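Local coordinates for protein biuret hydrolase (Pseudomonas sp., PDB 6C62) that hydrolyses 1-carboxybiuret to urea-1,3-dicarboxylate and ammonia, a step in the bacterial breakdown of the herbicide atrazine, at residues Val247-Ile252 / Leu441-Val446; Cys409-Ala414 / Val428-Pro434; Phe77-Thr83 / Pro95-Ala101; Glu122-Gly126 / Thr199-Val203. All blocks are in the same frame, centred on the assembly; numbering follows the deposited sequence.

Interaction 1 (Val247-Ile252 / Leu441-Val446)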
loop_
_atom_site.group_PDB
_atom_site.type_symbol
_atom_site.label_atom_id
_atom_site.label_comp_id
_atom_site.label_asym_id
_atom_site.label_seq_id
_atom_site.Cartn_x
_atom_site.Cartn_y
_atom_site.Cartn_z
ATOM N N VAL A 247 -17.469 -17.076 25.176
ATOM C CA VAL A 247 -17.921 -15.871 25.877
ATOM C C VAL A 247 -19.183 -15.264 25.278
ATOM O O VAL A 247 -19.604 -14.149 25.671
ATOM C CB VAL A 247 -16.765 -14.796 25.935
ATOM C CG1 VAL A 247 -15.553 -15.364 26.685
ATOM C CG2 VAL A 247 -16.327 -14.314 24.533
ATOM N N LEU A 248 -19.819 -15.974 24.345
ATOM C CA LEU A 248 -20.958 -15.417 23.618
ATOM C C LEU A 248 -22.085 -14.929 24.538
ATOM O O LEU A 248 -22.781 -13.928 24.241
ATOM C CB LEU A 248 -21.480 -16.468 22.650
ATOM C CG LEU A 248 -22.643 -16.056 21.762
ATOM C CD1 LEU A 248 -22.215 -14.925 20.845
ATOM C CD2 LEU A 248 -23.164 -17.286 20.960
ATOM N N SER A 249 -22.251 -15.638 25.658
ATOM C CA SER A 249 -23.297 -15.318 26.627
ATOM C C SER A 249 -22.834 -14.498 27.828
ATOM O O SER A 249 -23.567 -14.344 28.766
ATOM C CB SER A 249 -24.012 -16.591 27.058
ATOM O OG SER A 249 -24.834 -16.977 25.958
ATOM N N GLN A 250 -21.647 -13.913 27.753
ATOM C CA GLN A 250 -21.114 -13.099 28.852
ATOM C C GLN A 250 -21.929 -11.831 29.099
ATOM O O GLN A 250 -21.893 -11.302 30.220
ATOM C CB GLN A 250 -19.645 -12.781 28.579
ATOM C CG GLN A 250 -18.865 -12.089 29.711
ATOM C CD GLN A 250 -17.376 -11.973 29.380
ATOM O OE1 GLN A 250 -16.771 -12.947 28.925
ATOM N NE2 GLN A 250 -16.773 -10.851 29.666
ATOM N N GLY A 251 -22.649 -11.311 28.094
ATOM C CA GLY A 251 -23.437 -10.081 28.292
ATOM C C GLY A 251 -22.601 -8.817 28.093
ATOM O O GLY A 251 -21.480 -8.867 27.642
ATOM N N ILE A 252 -23.193 -7.681 28.392
ATOM C CA ILE A 252 -22.662 -6.374 28.057
ATOM C C ILE A 252 -22.500 -5.493 29.297
ATOM O O ILE A 252 -22.299 -4.290 29.151
ATOM C CB ILE A 252 -23.592 -5.636 27.056
ATOM C CG1 ILE A 252 -25.019 -5.601 27.615
ATOM C CG2 ILE A 252 -23.569 -6.308 25.688
ATOM C CD1 ILE A 252 -25.883 -4.576 26.985
ATOM N N LEU A 441 -20.463 -9.806 18.903
ATOM C CA LEU A 441 -21.238 -11.046 19.062
ATOM C C LEU A 441 -21.949 -11.111 20.391
ATOM O O LEU A 441 -23.122 -11.550 20.452
ATOM C CB LEU A 441 -20.364 -12.273 18.816
ATOM C CG LEU A 441 -19.889 -12.440 17.356
ATOM C CD1 LEU A 441 -18.595 -13.284 17.283
ATOM C CD2 LEU A 441 -21.019 -13.076 16.557
ATOM N N ARG A 442 -21.275 -10.680 21.467
ATOM C CA ARG A 442 -21.923 -10.548 22.792
ATOM C C ARG A 442 -23.138 -9.625 22.764
ATOM O O ARG A 442 -24.175 -9.928 23.366
ATOM C CB ARG A 442 -20.910 -10.084 23.856
ATOM C CG ARG A 442 -20.011 -11.202 24.303
ATOM C CD ARG A 442 -18.827 -10.696 25.093
ATOM N NE ARG A 442 -19.167 -9.848 26.237
ATOM C CZ ARG A 442 -18.275 -9.131 26.961
ATOM N NH1 ARG A 442 -17.000 -9.103 26.659
ATOM N NH2 ARG A 442 -18.644 -8.391 27.967
ATOM N N ALA A 443 -23.032 -8.500 22.072
ATOM C CA ALA A 443 -24.141 -7.577 21.942
ATOM C C ALA A 443 -25.276 -8.205 21.126
ATOM O O ALA A 443 -26.470 -8.055 21.443
ATOM C CB ALA A 443 -23.703 -6.259 21.311
ATOM N N GLY A 444 -24.908 -8.915 20.061
ATOM C CA GLY A 444 -25.902 -9.630 19.296
ATOM C C GLY A 444 -26.713 -10.626 20.106
ATOM O O GLY A 444 -27.940 -10.736 19.926
ATOM N N LYS A 445 -26.021 -11.356 20.962
ATOM C CA LYS A 445 -26.640 -12.372 21.791
ATOM C C LYS A 445 -27.687 -11.737 22.772
ATOM O O LYS A 445 -28.782 -12.293 22.961
ATOM C CB LYS A 445 -25.578 -13.122 22.566
ATOM C CG LYS A 445 -26.108 -14.255 23.453
ATOM C CD LYS A 445 -26.964 -15.218 22.642
ATOM C CE LYS A 445 -26.962 -16.617 23.253
ATOM N NZ LYS A 445 -27.701 -16.595 24.538
ATOM N N VAL A 446 -27.376 -10.579 23.342
ATOM C CA VAL A 446 -28.350 -9.844 24.147
ATOM C C VAL A 446 -29.570 -9.451 23.307
ATOM O O VAL A 446 -30.714 -9.645 23.761
ATOM C CB VAL A 446 -27.753 -8.591 24.814
ATOM C CG1 VAL A 446 -28.861 -7.707 25.475
ATOM C CG2 VAL A 446 -26.701 -9.007 25.829
HETATM O O HOH W 1 -23.822 -11.652 25.461
#
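Arg442 reaches out from its helix and holds the backbone of Gly251 side-on: NE and NH2 both donate to the carbonyl O of Gly251, each at 2.9 Å. The acceptor lies beside the NE/NH2 edge, 5° out of the guanidinium plane, where both N-H groups can point at it; the sharing bends each bond. The arginine chain turns at chi3 (54°), which swings the guanidinium round to the loop. Over one face of that group lies the amide of Gln250, its plane tilted 32° from it; NE2 sits 3.5 Å from Arg442 NH1, and since both are donors this is packing. An alanine here would remove the guanidinium and would probably leave the Gly251 carbonyl without its two donors and Gln250 without the flat surface it lies over. Glycine suits position 251, because at its backbone angles a side chain would collide with the preceding carbonyl.

On one flank Leu248 brings CD1 to within 3.8 Å of Leu441 CB; on another, Ile252 CG2 packs 4.1 Å from Val446 CG2. Lys445 lays its aliphatic part along the Leu248 carbonyl, while its ammonium is paired in a salt bridge with Asp449. A water ties the two backbones together, donating to the O atoms of Leu248 and Arg442 and accepting from Gly251 N.

The loop is itself shaped by a type I beta turn from Val247 to Gln250, and Leu283 of helix 270-283 touches Ile252 and Val446. The loop before strand 257-260 of the amidase fold thus packs on helix 437-449, whose arginine grips the residue just after the turn.

Interaction 2 (Cys409-Ala414 / Val428-Pro434)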
loop_
_atom_site.group_PDB
_atom_site.type_symbol
_atom_site.label_atom_id
_atom_site.label_comp_id
_atom_site.label_asym_id
_atom_site.label_seq_id
_atom_site.Cartn_x
_atom_site.Cartn_y
_atom_site.Cartn_z
ATOM N N CYS A 409 -13.340 -2.169 10.816
ATOM C CA CYS A 409 -13.871 -2.535 12.122
ATOM C C CYS A 409 -14.826 -3.720 11.989
ATOM O O CYS A 409 -15.605 -3.761 11.051
ATOM C CB CYS A 409 -14.671 -1.363 12.709
ATOM S SG CYS A 409 -13.729 0.096 13.092
ATOM N N PRO A 410 -14.826 -4.643 12.933
ATOM C CA PRO A 410 -15.778 -5.734 12.840
ATOM C C PRO A 410 -17.221 -5.297 13.133
ATOM O O PRO A 410 -17.447 -4.349 13.891
ATOM C CB PRO A 410 -15.272 -6.739 13.900
ATOM C CG PRO A 410 -14.631 -5.877 14.933
ATOM C CD PRO A 410 -13.989 -4.742 14.125
ATOM N N VAL A 411 -18.194 -5.992 12.513
ATOM C CA VAL A 411 -19.619 -5.636 12.594
ATOM C C VAL A 411 -20.450 -6.872 12.609
ATOM O O VAL A 411 -20.212 -7.741 11.793
ATOM C CB VAL A 411 -20.099 -4.803 11.365
ATOM C CG1 VAL A 411 -21.601 -4.494 11.441
ATOM C CG2 VAL A 411 -19.309 -3.539 11.211
ATOM N N VAL A 412 -21.395 -6.963 13.551
ATOM C CA VAL A 412 -22.504 -7.958 13.470
ATOM C C VAL A 412 -23.715 -7.186 12.992
ATOM O O VAL A 412 -24.056 -6.097 13.523
ATOM C CB VAL A 412 -22.795 -8.604 14.800
ATOM C CG1 VAL A 412 -24.131 -9.352 14.825
ATOM C CG2 VAL A 412 -21.718 -9.575 15.147
ATOM N N ALA A 413 -24.347 -7.747 11.983
ATOM C CA ALA A 413 -25.609 -7.250 11.455
ATOM C C ALA A 413 -26.756 -8.102 12.037
ATOM O O ALA A 413 -26.850 -9.296 11.799
ATOM C CB ALA A 413 -25.645 -7.271 9.953
ATOM N N ALA A 414 -27.510 -7.483 12.920
ATOM C CA ALA A 414 -28.574 -8.142 13.669
ATOM C C ALA A 414 -29.945 -7.833 13.021
ATOM O O ALA A 414 -30.273 -6.662 12.807
ATOM C CB ALA A 414 -28.574 -7.646 15.103
ATOM N N VAL A 428 -29.488 -3.966 12.054
ATOM C CA VAL A 428 -28.697 -3.028 12.818
ATOM C C VAL A 428 -27.236 -3.473 12.832
ATOM O O VAL A 428 -26.944 -4.648 13.106
ATOM C CB VAL A 428 -29.273 -2.909 14.261
ATOM C CG1 VAL A 428 -29.054 -4.157 15.064
ATOM C CG2 VAL A 428 -28.608 -1.788 15.004
ATOM N N GLN A 429 -26.322 -2.526 12.595
ATOM C CA GLN A 429 -24.876 -2.771 12.731
ATOM C C GLN A 429 -24.460 -2.579 14.197
ATOM O O GLN A 429 -24.720 -1.515 14.795
ATOM C CB GLN A 429 -24.067 -1.788 11.883
ATOM C CG GLN A 429 -24.321 -1.839 10.387
ATOM C CD GLN A 429 -23.356 -0.962 9.603
ATOM O OE1 GLN A 429 -22.243 -1.407 9.277
ATOM N NE2 GLN A 429 -23.774 0.269 9.248
ATOM N N LEU A 430 -23.812 -3.594 14.749
ATOM C CA LEU A 430 -23.146 -3.519 16.050
ATOM C C LEU A 430 -21.645 -3.523 15.760
ATOM O O LEU A 430 -21.077 -4.534 15.314
ATOM C CB LEU A 430 -23.561 -4.710 16.890
ATOM C CG LEU A 430 -25.091 -4.928 17.039
ATOM C CD1 LEU A 430 -25.375 -6.261 17.657
ATOM C CD2 LEU A 430 -25.702 -3.832 17.843
ATOM N N ILE A 431 -21.014 -2.365 15.930
ATOM C CA ILE A 431 -19.668 -2.081 15.415
ATOM C C ILE A 431 -18.758 -2.023 16.615
ATOM O O ILE A 431 -19.069 -1.337 17.598
ATOM C CB ILE A 431 -19.590 -0.728 14.695
ATOM C CG1 ILE A 431 -20.700 -0.597 13.660
ATOM C CG2 ILE A 431 -18.257 -0.507 14.024
ATOM C CD1 ILE A 431 -21.040 0.802 13.233
ATOM N N ALA A 432 -17.628 -2.698 16.534
ATOM C CA ALA A 432 -16.597 -2.622 17.569
ATOM C C ALA A 432 -15.248 -2.277 16.967
ATOM O O ALA A 432 -15.081 -2.211 15.739
ATOM C CB ALA A 432 -16.532 -3.958 18.315
ATOM N N ALA A 433 -14.260 -2.047 17.844
ATOM C CA ALA A 433 -12.899 -1.744 17.419
ATOM C C ALA A 433 -12.296 -2.925 16.677
ATOM O O ALA A 433 -12.703 -4.050 16.932
ATOM C CB ALA A 433 -12.033 -1.429 18.636
ATOM N N PRO A 434 -11.286 -2.687 15.805
ATOM C CA PRO A 434 -10.528 -3.765 15.245
ATOM C C PRO A 434 -10.132 -4.819 16.248
ATOM O O PRO A 434 -9.568 -4.488 17.278
ATOM C CB PRO A 434 -9.291 -3.086 14.639
ATOM C CG PRO A 434 -9.844 -1.719 14.284
ATOM C CD PRO A 434 -10.718 -1.369 15.451
#
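The amide of Gln429 brings OE1 to 3.8 Å from Val411 CG1, a methyl that lies opposite the backbone N (chi1 178°) and is thereby set against Gln429 CB as well. The puckered ring of Pro410 lies against the chain beyond the opposite strand, its CD 3.2 Å from Ala433 O. Each face of the hairpin has its own residues. Val411, Ala413, Gln429 and Ile431 occupy one; Val411 and Ile431 lie side by side there, CG2 to CG1 4.1 Å. Val412, Ala414, Val428 and Leu430 fill the other, where Ala414 CB meets Leu430 CD1 at 4.3 Å. Small and branched apolar residues suit so buried a place.

This is an antiparallel beta hairpin. Val412 with Leu430 and Ala414 with Val428 are hydrogen-bonded pairs, each joined by two bonds, the shortest being Leu430 N to Val412 O at 2.8 Å. Just before strand 411-416 begins, Pro410 O already accepts from Ala432 N at 3.1 Å.

Gln429, a polar residue in this buried setting, is satisfied by Pro370 O, Leu400 O and Arg176. Strand 411-416 pairs with strand 185-188 and strand 426-432 with strand 366-370, placing the hairpin inside the large mixed sheet. Helix 437-449 packs on Val412 and Ala432 through Cys440.

Interaction 3 (Phe77-Thr83 / Pro95-Ala101)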
loop_
_atom_site.group_PDB
_atom_site.type_symbol
_atom_site.label_atom_id
_atom_site.label_comp_id
_atom_site.label_asym_id
_atom_site.label_seq_id
_atom_site.Cartn_x
_atom_site.Cartn_y
_atom_site.Cartn_z
ATOM N N PHE A 77 -16.107 -17.988 -4.074
ATOM C CA PHE A 77 -15.288 -18.916 -3.338
ATOM C C PHE A 77 -14.968 -20.104 -4.241
ATOM O O PHE A 77 -15.882 -20.682 -4.879
ATOM C CB PHE A 77 -15.923 -19.468 -2.056
ATOM C CG PHE A 77 -16.000 -18.500 -0.911
ATOM C CD1 PHE A 77 -17.000 -17.558 -0.825
ATOM C CD2 PHE A 77 -15.038 -18.518 0.091
ATOM C CE1 PHE A 77 -17.073 -16.652 0.264
ATOM C CE2 PHE A 77 -15.082 -17.649 1.154
ATOM C CZ PHE A 77 -16.109 -16.691 1.252
ATOM N N ASP A 78 -13.689 -20.471 -4.261
ATOM C CA ASP A 78 -13.218 -21.678 -5.009
ATOM C C ASP A 78 -13.768 -22.906 -4.317
ATOM O O ASP A 78 -13.657 -23.039 -3.077
ATOM C CB ASP A 78 -11.682 -21.810 -4.978
ATOM C CG ASP A 78 -10.942 -20.848 -5.948
ATOM O OD1 ASP A 78 -11.571 -20.152 -6.792
ATOM O OD2 ASP A 78 -9.679 -20.768 -5.838
ATOM N N ILE A 79 -14.372 -23.768 -5.109
ATOM C CA ILE A 79 -14.870 -25.076 -4.710
ATOM C C ILE A 79 -14.122 -26.055 -5.629
ATOM O O ILE A 79 -14.159 -25.930 -6.862
ATOM C CB ILE A 79 -16.384 -25.217 -4.900
ATOM C CG1 ILE A 79 -17.153 -24.227 -4.047
ATOM C CG2 ILE A 79 -16.803 -26.644 -4.544
ATOM C CD1 ILE A 79 -18.635 -24.175 -4.347
ATOM N N GLU A 80 -13.403 -26.988 -5.024
ATOM C CA GLU A 80 -12.611 -27.927 -5.795
ATOM C C GLU A 80 -13.424 -28.611 -6.885
ATOM O O GLU A 80 -14.512 -29.082 -6.608
ATOM C CB GLU A 80 -12.008 -29.018 -4.887
ATOM C CG GLU A 80 -11.135 -30.003 -5.660
ATOM C CD GLU A 80 -10.388 -30.968 -4.756
ATOM O OE1 GLU A 80 -10.510 -30.880 -3.503
ATOM O OE2 GLU A 80 -9.670 -31.834 -5.334
ATOM N N GLY A 81 -12.896 -28.617 -8.116
ATOM C CA GLY A 81 -13.565 -29.220 -9.239
ATOM C C GLY A 81 -14.613 -28.403 -9.915
ATOM O O GLY A 81 -15.205 -28.867 -10.878
ATOM N N VAL A 82 -14.849 -27.176 -9.441
ATOM C CA VAL A 82 -15.896 -26.329 -9.997
ATOM C C VAL A 82 -15.208 -25.038 -10.449
ATOM O O VAL A 82 -14.295 -24.544 -9.755
ATOM C CB VAL A 82 -16.950 -25.995 -8.925
ATOM C CG1 VAL A 82 -17.939 -24.961 -9.425
ATOM C CG2 VAL A 82 -17.620 -27.287 -8.403
ATOM N N THR A 83 -15.608 -24.524 -11.606
ATOM C CA THR A 83 -15.122 -23.236 -12.090
ATOM C C THR A 83 -15.717 -22.079 -11.290
ATOM O O THR A 83 -16.961 -21.950 -11.145
ATOM C CB THR A 83 -15.427 -23.095 -13.629
ATOM O OG1 THR A 83 -14.523 -23.929 -14.345
ATOM C CG2 THR A 83 -15.065 -21.698 -14.109
ATOM N N PRO A 95 -10.222 -22.737 -16.035
ATOM C CA PRO A 95 -10.132 -24.080 -15.419
ATOM C C PRO A 95 -10.840 -24.232 -14.072
ATOM O O PRO A 95 -10.912 -23.249 -13.301
ATOM C CB PRO A 95 -8.599 -24.332 -15.241
ATOM C CG PRO A 95 -7.940 -23.269 -16.034
ATOM C CD PRO A 95 -8.898 -22.075 -16.137
ATOM N N PRO A 96 -11.377 -25.405 -13.780
ATOM C CA PRO A 96 -11.966 -25.626 -12.443
ATOM C C PRO A 96 -10.905 -25.456 -11.321
ATOM O O PRO A 96 -9.745 -25.699 -11.553
ATOM C CB PRO A 96 -12.549 -27.066 -12.519
ATOM C CG PRO A 96 -11.889 -27.705 -13.703
ATOM C CD PRO A 96 -11.637 -26.560 -14.682
ATOM N N ALA A 97 -11.314 -24.926 -10.177
ATOM C CA ALA A 97 -10.425 -24.731 -9.042
ATOM C C ALA A 97 -9.762 -26.067 -8.656
ATOM O O ALA A 97 -10.445 -27.139 -8.582
ATOM C CB ALA A 97 -11.200 -24.193 -7.855
ATOM N N ARG A 98 -8.476 -25.995 -8.400
ATOM C CA ARG A 98 -7.725 -27.174 -7.960
ATOM C C ARG A 98 -7.925 -27.490 -6.497
ATOM O O ARG A 98 -7.702 -28.596 -6.069
ATOM C CB ARG A 98 -6.252 -26.975 -8.249
ATOM C CG ARG A 98 -5.987 -26.962 -9.767
ATOM C CD ARG A 98 -4.559 -26.599 -10.090
ATOM N NE ARG A 98 -3.621 -27.494 -9.400
ATOM C CZ ARG A 98 -2.315 -27.250 -9.241
ATOM N NH1 ARG A 98 -1.786 -26.113 -9.713
ATOM N NH2 ARG A 98 -1.544 -28.135 -8.591
ATOM N N ALA A 99 -8.374 -26.529 -5.715
ATOM C CA ALA A 99 -8.565 -26.728 -4.278
ATOM C C ALA A 99 -9.704 -25.835 -3.809
ATOM O O ALA A 99 -9.982 -24.854 -4.446
ATOM C CB ALA A 99 -7.254 -26.351 -3.549
ATOM N N ASP A 100 -10.327 -26.197 -2.708
ATOM C CA ASP A 100 -11.276 -25.335 -1.989
ATOM C C ASP A 100 -10.583 -24.090 -1.461
ATOM O O ASP A 100 -9.389 -24.145 -1.104
ATOM C CB ASP A 100 -11.800 -26.076 -0.745
ATOM C CG ASP A 100 -12.741 -27.255 -1.085
ATOM O OD1 ASP A 100 -13.431 -27.248 -2.169
ATOM O OD2 ASP A 100 -12.846 -28.155 -0.210
ATOM N N ALA A 101 -11.323 -22.993 -1.394
ATOM C CA ALA A 101 -10.886 -21.819 -0.634
ATOM C C ALA A 101 -10.514 -22.253 0.759
ATOM O O ALA A 101 -11.118 -23.149 1.328
ATOM C CB ALA A 101 -12.039 -20.842 -0.513
HETATM O O HOH W 2 -8.285 -22.526 -4.398
HETATM O O HOH W 3 -9.486 -28.892 -1.819
HETATM O O HOH W 4 -12.587 -30.627 -1.121
#
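Asp100 reaches across to Glu80 in a pair of extended loop segments that run antiparallel beside each other, one of them folded into a type II beta turn from Ile79 to Val82. The Asp100 side chain leaves the backbone away from its partner, but with CG anti to the carbonyl carbon (chi1 -70°) OD1 bends back and accepts from Glu80 N at 2.9 Å, an almost straight bond on the anti side of the carboxylate. The main partner of Asp100 OD1 is Arg45, in a salt bridge, which would probably ease the nearness of the two acidic groups. Glu80 runs out extended, CG alongside the Arg98 carbonyl, and waters link its OE1 to Asp100 N and OD2.

On the neighbouring side Asp78 points inward, CB 3.8 Å from Ala97 CB, while its OD1 is bound by Thr84 and its OD2 is joined to Ala99 O through a water. The small Ala97 fits beneath the turn, its CB 3.6 Å from Ile79 O. Gly81, at positive phi in the turn, donates to Ala97 O at 2.9 Å, and Ala97 N returns a bond to Val82 O.

Phe77, next to the predicted catalytic Lys74, offers the edge of its ring to Ala101 CB, 3.8 Å from CD2. Ala101 is the N-cap residue of helix 102-109, and its N donates to Asp78 O at 2.9 Å.

Interaction 4 (Glu122-Gly126 / Thr199-Val203)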
loop_
_atom_site.group_PDB
_atom_site.type_symbol
_atom_site.label_atom_id
_atom_site.label_comp_id
_atom_site.label_asym_id
_atom_site.label_seq_id
_atom_site.Cartn_x
_atom_site.Cartn_y
_atom_site.Cartn_z
ATOM N N GLU A 122 -22.279 -9.486 -10.345
ATOM C CA GLU A 122 -21.057 -9.826 -11.108
ATOM C C GLU A 122 -19.835 -9.124 -10.558
ATOM O O GLU A 122 -19.820 -7.936 -10.414
ATOM C CB GLU A 122 -21.210 -9.475 -12.586
ATOM C CG GLU A 122 -19.898 -9.674 -13.314
ATOM C CD GLU A 122 -19.938 -9.317 -14.781
ATOM O OE1 GLU A 122 -19.620 -8.109 -15.073
ATOM O OE2 GLU A 122 -20.181 -10.235 -15.624
ATOM N N PHE A 123 -18.806 -9.908 -10.259
ATOM C CA PHE A 123 -17.535 -9.421 -9.784
ATOM C C PHE A 123 -17.629 -8.634 -8.510
ATOM O O PHE A 123 -16.727 -7.873 -8.181
ATOM C CB PHE A 123 -16.752 -8.670 -10.913
ATOM C CG PHE A 123 -16.261 -9.559 -12.028
ATOM C CD1 PHE A 123 -15.698 -10.784 -11.788
ATOM C CD2 PHE A 123 -16.350 -9.151 -13.357
ATOM C CE1 PHE A 123 -15.223 -11.566 -12.846
ATOM C CE2 PHE A 123 -15.879 -9.908 -14.385
ATOM C CZ PHE A 123 -15.308 -11.132 -14.134
ATOM N N ALA A 124 -18.735 -8.838 -7.781
ATOM C CA ALA A 124 -18.987 -8.263 -6.472
ATOM C C ALA A 124 -19.298 -6.764 -6.494
ATOM O O ALA A 124 -19.393 -6.207 -5.431
ATOM C CB ALA A 124 -17.828 -8.546 -5.513
ATOM N N TYR A 125 -19.499 -6.121 -7.637
ATOM C CA TYR A 125 -19.759 -4.665 -7.669
ATOM C C TYR A 125 -21.257 -4.379 -7.745
ATOM O O TYR A 125 -21.839 -4.345 -8.835
ATOM C CB TYR A 125 -19.056 -4.009 -8.864
ATOM C CG TYR A 125 -18.745 -2.497 -8.767
ATOM C CD1 TYR A 125 -18.984 -1.743 -7.611
ATOM C CD2 TYR A 125 -18.132 -1.843 -9.831
ATOM C CE1 TYR A 125 -18.673 -0.402 -7.548
ATOM C CE2 TYR A 125 -17.749 -0.475 -9.742
ATOM C CZ TYR A 125 -18.028 0.236 -8.593
ATOM O OH TYR A 125 -17.731 1.592 -8.504
ATOM N N GLY A 126 -21.893 -4.236 -6.610
ATOM C CA GLY A 126 -23.368 -3.994 -6.560
ATOM C C GLY A 126 -23.942 -4.356 -5.220
ATOM O O GLY A 126 -23.333 -5.155 -4.494
ATOM N N THR A 199 -10.165 -17.223 -3.113
ATOM C CA THR A 199 -11.354 -16.481 -3.476
ATOM C C THR A 199 -11.066 -15.489 -4.609
ATOM O O THR A 199 -9.925 -15.019 -4.804
ATOM C CB THR A 199 -12.008 -15.736 -2.301
ATOM O OG1 THR A 199 -11.163 -14.660 -1.855
ATOM C CG2 THR A 199 -12.282 -16.726 -1.143
ATOM N N TYR A 200 -12.098 -15.207 -5.399
ATOM C CA TYR A 200 -11.950 -14.244 -6.501
ATOM C C TYR A 200 -12.076 -12.810 -5.924
ATOM O O TYR A 200 -13.107 -12.460 -5.317
ATOM C CB TYR A 200 -12.996 -14.544 -7.599
ATOM C CG TYR A 200 -12.643 -13.831 -8.887
ATOM C CD1 TYR A 200 -12.924 -12.492 -9.045
ATOM C CD2 TYR A 200 -11.964 -14.480 -9.890
ATOM C CE1 TYR A 200 -12.540 -11.831 -10.201
ATOM C CE2 TYR A 200 -11.554 -13.831 -11.056
ATOM C CZ TYR A 200 -11.862 -12.515 -11.224
ATOM O OH TYR A 200 -11.501 -11.850 -12.419
ATOM N N PRO A 201 -11.060 -11.989 -6.081
ATOM C CA PRO A 201 -11.060 -10.682 -5.436
ATOM C C PRO A 201 -11.805 -9.562 -6.171
ATOM O O PRO A 201 -12.263 -9.714 -7.334
ATOM C CB PRO A 201 -9.584 -10.340 -5.367
ATOM C CG PRO A 201 -9.033 -10.940 -6.580
ATOM C CD PRO A 201 -9.834 -12.192 -6.848
ATOM N N PHE A 202 -12.022 -8.491 -5.435
ATOM C CA PHE A 202 -12.704 -7.301 -5.976
ATOM C C PHE A 202 -11.776 -6.127 -5.698
ATOM O O PHE A 202 -11.207 -5.554 -6.635
ATOM C CB PHE A 202 -14.107 -7.205 -5.353
ATOM C CG PHE A 202 -14.870 -5.938 -5.648
ATOM C CD1 PHE A 202 -14.774 -5.298 -6.923
ATOM C CD2 PHE A 202 -15.712 -5.404 -4.683
ATOM C CE1 PHE A 202 -15.479 -4.141 -7.195
ATOM C CE2 PHE A 202 -16.454 -4.210 -4.951
ATOM C CZ PHE A 202 -16.329 -3.598 -6.210
ATOM N N VAL A 203 -11.605 -5.780 -4.438
ATOM C CA VAL A 203 -10.726 -4.652 -4.005
ATOM C C VAL A 203 -9.741 -5.235 -3.003
ATOM O O VAL A 203 -10.079 -5.508 -1.858
ATOM C CB VAL A 203 -11.556 -3.529 -3.369
ATOM C CG1 VAL A 203 -10.698 -2.325 -2.955
ATOM C CG2 VAL A 203 -12.706 -3.126 -4.271
HETATM O O HOH W 5 -13.949 -8.520 -9.033
#
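Phe123 and Ala124 both adopt positive phi (59° and 73°), a left-handed kink unusual for residues with side chains, and it turns the backbone so that the Phe123 carbonyl, Ala124 and Tyr125 all meet the ring of Phe202. That ring lies under the peptide joining Ala124 and Tyr125, with Ala124 C and Tyr125 N over one face near the rim. Val203 CG2 sits over the centre of the other face, 3.7 Å above the plane, so the phenyl is held between backbone and methyl. Phe202 has CG anti to the backbone N (chi1 172°), which carries its ring across to the kink. Ala124 CB touches Phe202 CD2 at 3.9 Å, and Phe123 O approaches CD1 of the same ring at 3.5 Å. Tyr125 comes at about a right angle, CD1 3.5 Å from Phe202 CZ, the two ring planes being oblique.

Alongside, the rings of Phe123 and Tyr200 run nearly parallel but slid apart, with centroids 5.5 Å from each other and Phe123 CD1 3.7 Å from Tyr200 CE1. A water donates to both Phe123 O and Pro201 O, joining the two loops. An alanine in place of Phe202 would remove the ring and is likely to open a gap between Val203 and the kink, with Tyr125 losing a neighbour.

Ala124 lies close to Ser150 and Lys74, the charge-relay residues assigned by similarity. Phe332 of helix 329-336 packs on Phe123, Tyr125 and Phe202, and helix 294-312 touches Tyr125 through Ala306 and Phe202 and Val203 through Thr305.

In the fold
Along the chain interaction 3 closes first, then interaction 4, while interaction 2 falls within the span bridged by interaction 1. Interactions 1 and 2 have centres 13 Å apart and touch; strand 426-432 and helix 437-449 follow each other in the chain, and Leu430 CD1 packs on Gly444 N, and Leu441 on Val412. Interactions 3 and 4, with centres 16 Å apart, meet through Thr199, which packs on Phe77 and Ala101. Interactions 1 and 4 lie on opposite sides of the chain's centre, their centres 32 Å apart. Interaction 2 is part of the large mixed sheet, and helix 437-449 of interaction 1 packs on it, while the loops of interactions 3 and 4 border the predicted catalytic residues.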